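Long-range contact in molybdopterin biosynthesis moeA protein (Pyrococcus horikoshii, PDB 1WU2), which probably takes part in molybdenum cofactor biosynthesis, as MoeA proteins do in inserting molybdenum into molybdopterin: residues 55-66 with 135-143. Sequence-based numbering, arbitrary orientation.
Sequences RAAVDGYAIRAE and VAPGQNIAF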
ATOM      1  N   ARG A  55      35.446  12.822   2.267  1.00 32.33           N
ATOM      2  CA  ARG A  55      35.103  14.160   2.745  1.00 32.93           C
ATOM      3  C   ARG A  55      35.299  14.283   4.246  1.00 33.25           C
ATOM      4  O   ARG A  55      35.152  13.312   4.979  1.00 33.27           O
ATOM      5  CB  ARG A  55      33.636  14.466   2.450  1.00 33.16           C
ATOM      6  CG  ARG A  55      33.239  14.374   0.985  1.00 33.94           C
ATOM      7  CD  ARG A  55      32.657  15.662   0.434  1.00 34.65           C
ATOM      8  NE  ARG A  55      31.501  15.444  -0.421  1.00 35.59           N
ATOM      9  CZ  ARG A  55      30.808  16.417  -1.001  1.00 36.57           C
ATOM     10  NH1 ARG A  55      31.149  17.692  -0.823  1.00 36.41           N
ATOM     11  NH2 ARG A  55      29.767  16.107  -1.768  1.00 36.82           N
ATOM     12  N   ALA A  56      35.606  15.491   4.701  1.00 33.68           N
ATOM     13  CA  ALA A  56      35.578  15.793   6.124  1.00 34.10           C
ATOM     14  C   ALA A  56      34.112  15.907   6.542  1.00 34.44           C
ATOM     15  O   ALA A  56      33.349  16.639   5.925  1.00 34.40           O
ATOM     16  CB  ALA A  56      36.316  17.088   6.404  1.00 34.09           C
ATOM     17  N   ALA A  57      33.725  15.169   7.577  1.00 34.90           N
ATOM     18  CA  ALA A  57      32.356  15.197   8.095  1.00 35.26           C
ATOM     19  C   ALA A  57      32.160  16.332   9.098  1.00 35.58           C
ATOM     20  O   ALA A  57      31.048  16.571   9.561  1.00 35.64           O
ATOM     21  CB  ALA A  57      32.017  13.863   8.749  1.00 35.27           C
ATOM     22  N   VAL A  58      33.249  17.023   9.426  1.00 36.05           N
ATOM     23  CA  VAL A  58      33.238  18.086  10.419  1.00 36.41           C
ATOM     24  C   VAL A  58      34.315  19.135  10.103  1.00 36.61           C
ATOM     25  O   VAL A  58      35.293  18.841   9.412  1.00 36.56           O
ATOM     26  CB  VAL A  58      33.461  17.481  11.836  1.00 36.52           C
ATOM     27  CG1 VAL A  58      34.932  17.112  12.063  1.00 36.50           C
ATOM     28  CG2 VAL A  58      32.960  18.417  12.915  1.00 36.91           C
ATOM     29  N   ASP A  59      34.126  20.355  10.599  1.00 36.99           N
ATOM     30  CA  ASP A  59      35.166  21.382  10.532  1.00 37.40           C
ATOM     31  C   ASP A  59      36.245  20.985  11.521  1.00 37.67           C
ATOM     32  O   ASP A  59      35.980  20.920  12.720  1.00 37.71           O
ATOM     33  CB  ASP A  59      34.628  22.768  10.908  1.00 37.42           C
ATOM     34  CG  ASP A  59      33.427  23.183  10.081  1.00 37.99           C
ATOM     35  OD1 ASP A  59      32.872  24.267  10.349  1.00 38.71           O
ATOM     36  OD2 ASP A  59      32.960  22.494   9.154  1.00 38.88           O
ATOM     37  N   GLY A  60      37.450  20.705  11.033  1.00 38.03           N
ATOM     38  CA  GLY A  60      38.520  20.261  11.908  1.00 38.37           C
ATOM     39  C   GLY A  60      39.910  20.308  11.307  1.00 38.62           C
ATOM     40  O   GLY A  60      40.201  21.174  10.495  1.00 38.60           O
ATOM     41  N   TYR A  61      40.764  19.379  11.731  1.00 38.92           N
ATOM     42  CA  TYR A  61      42.135  19.277  11.243  1.00 39.33           C
ATOM     43  C   TYR A  61      42.402  17.861  10.735  1.00 39.70           C
ATOM     44  O   TYR A  61      42.258  16.893  11.477  1.00 39.44           O
ATOM     45  CB  TYR A  61      43.120  19.620  12.361  1.00 39.39           C
ATOM     46  CG  TYR A  61      43.010  21.047  12.845  1.00 39.49           C
ATOM     47  CD1 TYR A  61      43.663  22.080  12.181  1.00 39.69           C
ATOM     48  CD2 TYR A  61      42.243  21.364  13.962  1.00 39.75           C
ATOM     49  CE1 TYR A  61      43.559  23.394  12.619  1.00 39.90           C
ATOM     50  CE2 TYR A  61      42.133  22.671  14.407  1.00 40.05           C
ATOM     51  CZ  TYR A  61      42.793  23.683  13.732  1.00 40.24           C
ATOM     52  OH  TYR A  61      42.685  24.982  14.170  1.00 41.06           O
ATOM     53  N   ALA A  62      42.787  17.749   9.467  1.00 40.28           N
ATOM     54  CA  ALA A  62      43.135  16.466   8.875  1.00 40.78           C
ATOM     55  C   ALA A  62      44.509  16.017   9.372  1.00 41.38           C
ATOM     56  O   ALA A  62      45.525  16.621   9.039  1.00 41.38           O
ATOM     57  CB  ALA A  62      43.117  16.568   7.356  1.00 40.76           C
ATOM     58  N   ILE A  63      44.527  14.959  10.180  1.00 42.26           N
ATOM     59  CA  ILE A  63      45.753  14.462  10.797  1.00 43.05           C
ATOM     60  C   ILE A  63      46.007  13.012  10.408  1.00 44.28           C
ATOM     61  O   ILE A  63      45.269  12.435   9.610  1.00 44.13           O
ATOM     62  CB  ILE A  63      45.657  14.583  12.339  1.00 42.84           C
ATOM     63  CG1 ILE A  63      44.514  13.718  12.886  1.00 42.54           C
ATOM     64  CG2 ILE A  63      45.457  16.039  12.743  1.00 42.44           C
ATOM     65  CD1 ILE A  63      44.612  13.443  14.371  1.00 42.24           C
ATOM     66  N   ARG A  64      47.065  12.441  10.973  1.00 45.93           N
ATOM     67  CA  ARG A  64      47.286  11.005  10.930  1.00 47.34           C
ATOM     68  C   ARG A  64      46.747  10.440  12.233  1.00 48.72           C
ATOM     69  O   ARG A  64      47.125  10.900  13.310  1.00 49.03           O
ATOM     70  CB  ARG A  64      48.776  10.679  10.813  1.00 47.44           C
ATOM     71  CG  ARG A  64      49.530  11.484   9.766  1.00 48.00           C
ATOM     72  CD  ARG A  64      49.406  10.917   8.374  1.00 49.11           C
ATOM     73  NE  ARG A  64      50.203   9.699   8.220  1.00 50.35           N
ATOM     74  CZ  ARG A  64      51.335   9.601   7.519  1.00 51.36           C
ATOM     75  NH1 ARG A  64      51.842  10.649   6.875  1.00 51.76           N
ATOM     76  NH2 ARG A  64      51.967   8.435   7.459  1.00 51.74           N
ATOM     77  N   ALA A  65      45.848   9.465  12.138  1.00 50.58           N
ATOM     78  CA  ALA A  65      45.338   8.765  13.313  1.00 52.07           C
ATOM     79  C   ALA A  65      46.488   8.121  14.085  1.00 53.47           C
ATOM     80  O   ALA A  65      46.495   8.120  15.313  1.00 53.72           O
ATOM     81  CB  ALA A  65      44.320   7.708  12.896  1.00 52.21           C
ATOM     82  N   GLU A  66      47.467   7.602  13.345  1.00 55.12           N
ATOM     83  CA  GLU A  66      48.621   6.904  13.915  1.00 56.22           C
ATOM     84  C   GLU A  66      49.433   7.780  14.876  1.00 56.69           C
ATOM     85  O   GLU A  66      50.008   7.280  15.840  1.00 56.82           O
ATOM     86  CB  GLU A  66      49.540   6.397  12.791  1.00 56.51           C
ATOM     87  CG  GLU A  66      48.986   5.221  11.988  1.00 57.40           C
ATOM     88  CD  GLU A  66      47.896   5.619  11.002  1.00 58.36           C
ATOM     89  OE1 GLU A  66      48.086   6.603  10.246  1.00 58.89           O
ATOM     90  OE2 GLU A  66      46.844   4.946  10.982  1.00 59.06           O
ATOM     91  N   VAL A 135      42.901   9.301  18.245  1.00 41.36           N
ATOM     92  CA  VAL A 135      41.986   9.454  17.126  1.00 40.70           C
ATOM     93  C   VAL A 135      42.021   8.177  16.291  1.00 40.13           C
ATOM     94  O   VAL A 135      43.094   7.684  15.946  1.00 40.16           O
ATOM     95  CB  VAL A 135      42.388  10.667  16.254  1.00 40.63           C
ATOM     96  CG1 VAL A 135      41.508  10.776  15.011  1.00 40.43           C
ATOM     97  CG2 VAL A 135      42.321  11.948  17.074  1.00 40.61           C
ATOM     98  N   ALA A 136      40.845   7.646  15.972  1.00 39.46           N
ATOM     99  CA  ALA A 136      40.732   6.432  15.167  1.00 38.95           C
ATOM    100  C   ALA A 136      40.994   6.733  13.691  1.00 38.50           C
ATOM    101  O   ALA A 136      40.674   7.825  13.223  1.00 38.17           O
ATOM    102  CB  ALA A 136      39.352   5.823  15.331  1.00 38.89           C
ATOM    103  N   PRO A 137      41.588   5.783  12.964  1.00 38.01           N
ATOM    104  CA  PRO A 137      41.660   5.880  11.502  1.00 37.69           C
ATOM    105  C   PRO A 137      40.263   5.914  10.882  1.00 37.32           C
ATOM    106  O   PRO A 137      39.442   5.042  11.161  1.00 37.32           O
ATOM    107  CB  PRO A 137      42.406   4.601  11.095  1.00 37.64           C
ATOM    108  CG  PRO A 137      43.129   4.170  12.320  1.00 37.92           C
ATOM    109  CD  PRO A 137      42.264   4.572  13.464  1.00 37.97           C
ATOM    110  N   GLY A 138      40.002   6.931  10.069  1.00 36.95           N
ATOM    111  CA  GLY A 138      38.718   7.098   9.412  1.00 36.60           C
ATOM    112  C   GLY A 138      37.733   7.909  10.234  1.00 36.23           C
ATOM    113  O   GLY A 138      36.553   7.974   9.891  1.00 36.25           O
ATOM    114  N   GLN A 139      38.213   8.535  11.307  1.00 35.83           N
ATOM    115  CA  GLN A 139      37.359   9.330  12.184  1.00 35.54           C
ATOM    116  C   GLN A 139      36.912  10.595  11.462  1.00 35.29           C
ATOM    117  O   GLN A 139      37.731  11.308  10.887  1.00 35.36           O
ATOM    118  CB  GLN A 139      38.100   9.696  13.475  1.00 35.50           C
ATOM    119  CG  GLN A 139      37.279  10.545  14.451  1.00 35.53           C
ATOM    120  CD  GLN A 139      37.762  10.446  15.891  1.00 35.43           C
ATOM    121  OE1 GLN A 139      38.203   9.389  16.332  1.00 35.50           O
ATOM    122  NE2 GLN A 139      37.677  11.550  16.625  1.00 35.49           N
ATOM    123  N   ASN A 140      35.608  10.859  11.490  1.00 34.91           N
ATOM    124  CA  ASN A 140      35.017  12.022  10.834  1.00 34.61           C
ATOM    125  C   ASN A 140      35.352  12.112   9.347  1.00 34.35           C
ATOM    126  O   ASN A 140      35.602  13.200   8.825  1.00 34.37           O
ATOM    127  CB  ASN A 140      35.421  13.315  11.557  1.00 34.52           C
ATOM    128  CG  ASN A 140      34.879  13.385  12.971  1.00 34.56           C
ATOM    129  OD1 ASN A 140      33.777  12.914  13.245  1.00 34.24           O
ATOM    130  ND2 ASN A 140      35.651  13.980  13.874  1.00 34.56           N
ATOM    131  N   ILE A 141      35.369  10.964   8.675  1.00 33.95           N
ATOM    132  CA  ILE A 141      35.508  10.926   7.226  1.00 33.72           C
ATOM    133  C   ILE A 141      34.312  10.210   6.608  1.00 33.56           C
ATOM    134  O   ILE A 141      34.072   9.033   6.882  1.00 33.36           O
ATOM    135  CB  ILE A 141      36.822  10.237   6.800  1.00 33.59           C
ATOM    136  CG1 ILE A 141      38.018  11.109   7.186  1.00 33.55           C
ATOM    137  CG2 ILE A 141      36.826   9.987   5.288  1.00 33.67           C
ATOM    138  CD1 ILE A 141      39.366  10.453   6.976  1.00 33.10           C
ATOM    139  N   ALA A 142      33.560  10.941   5.792  1.00 33.34           N
ATOM    140  CA  ALA A 142      32.591  10.342   4.886  1.00 33.24           C
ATOM    141  C   ALA A 142      33.347   9.770   3.690  1.00 33.19           C
ATOM    142  O   ALA A 142      33.655  10.483   2.735  1.00 33.16           O
ATOM    143  CB  ALA A 142      31.567  11.379   4.435  1.00 33.15           C
ATOM    144  N   PHE A 143      33.651   8.478   3.751  1.00 33.23           N
ATOM    145  CA  PHE A 143      34.445   7.822   2.713  1.00 33.21           C
ATOM    146  C   PHE A 143      33.711   7.743   1.378  1.00 33.15           C
ATOM    147  O   PHE A 143      32.492   7.891   1.311  1.00 33.12           O
ATOM    148  CB  PHE A 143      34.854   6.413   3.160  1.00 33.22           C
ATOM    149  CG  PHE A 143      35.988   6.399   4.143  1.00 33.46           C
ATOM    150  CD1 PHE A 143      37.290   6.624   3.718  1.00 33.75           C
ATOM    151  CD2 PHE A 143      35.756   6.162   5.492  1.00 33.81           C
ATOM    152  CE1 PHE A 143      38.346   6.609   4.623  1.00 34.33           C
ATOM    153  CE2 PHE A 143      36.805   6.148   6.402  1.00 34.02           C
ATOM    154  CZ  PHE A 143      38.102   6.372   5.965  1.00 34.21           C
TER
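Val58 lays its CG1 methyl across the amide end of Asn140, 3.7 Å from ND2, so an apolar branch covers a group that gives one N-H of ND2 to the carbonyl of Val116. With chi1 at -64°, the carboxamide of Asn140 stands beside its own backbone N and meets both partners. Its backbone O does separate work, accepting the nearly straight bond from Ala57 N (3.0 Å, 173° at the hydrogen), which arrives above the carbonyl plane. Next to it, Arg55 and Ala142 form the hydrogen-bonded pair of a two-stranded antiparallel ribbon; CA of Ile141 adds a C-H contact to Arg55 O at 3.3 Å. The Arg55 chain bends off toward the second subunit, where NH2 bonds to the carbonyl of Gly206. At the other end no hydrogen bond crosses, and methyl contacts take over. Ile63 and Val135 meet tip to tip, CD1 to CG2 at 3.8 Å, while Ala65 CB presses on Val135 O and Pro137 N, each 3.3 Å away, with the ring of Pro137, second residue of a type II turn, alongside. Backbone bonds thus fix the register beside the subunit interface, and methyl packing sets residues 135-137 against the end of strand 60-63 and Ala65 just after it.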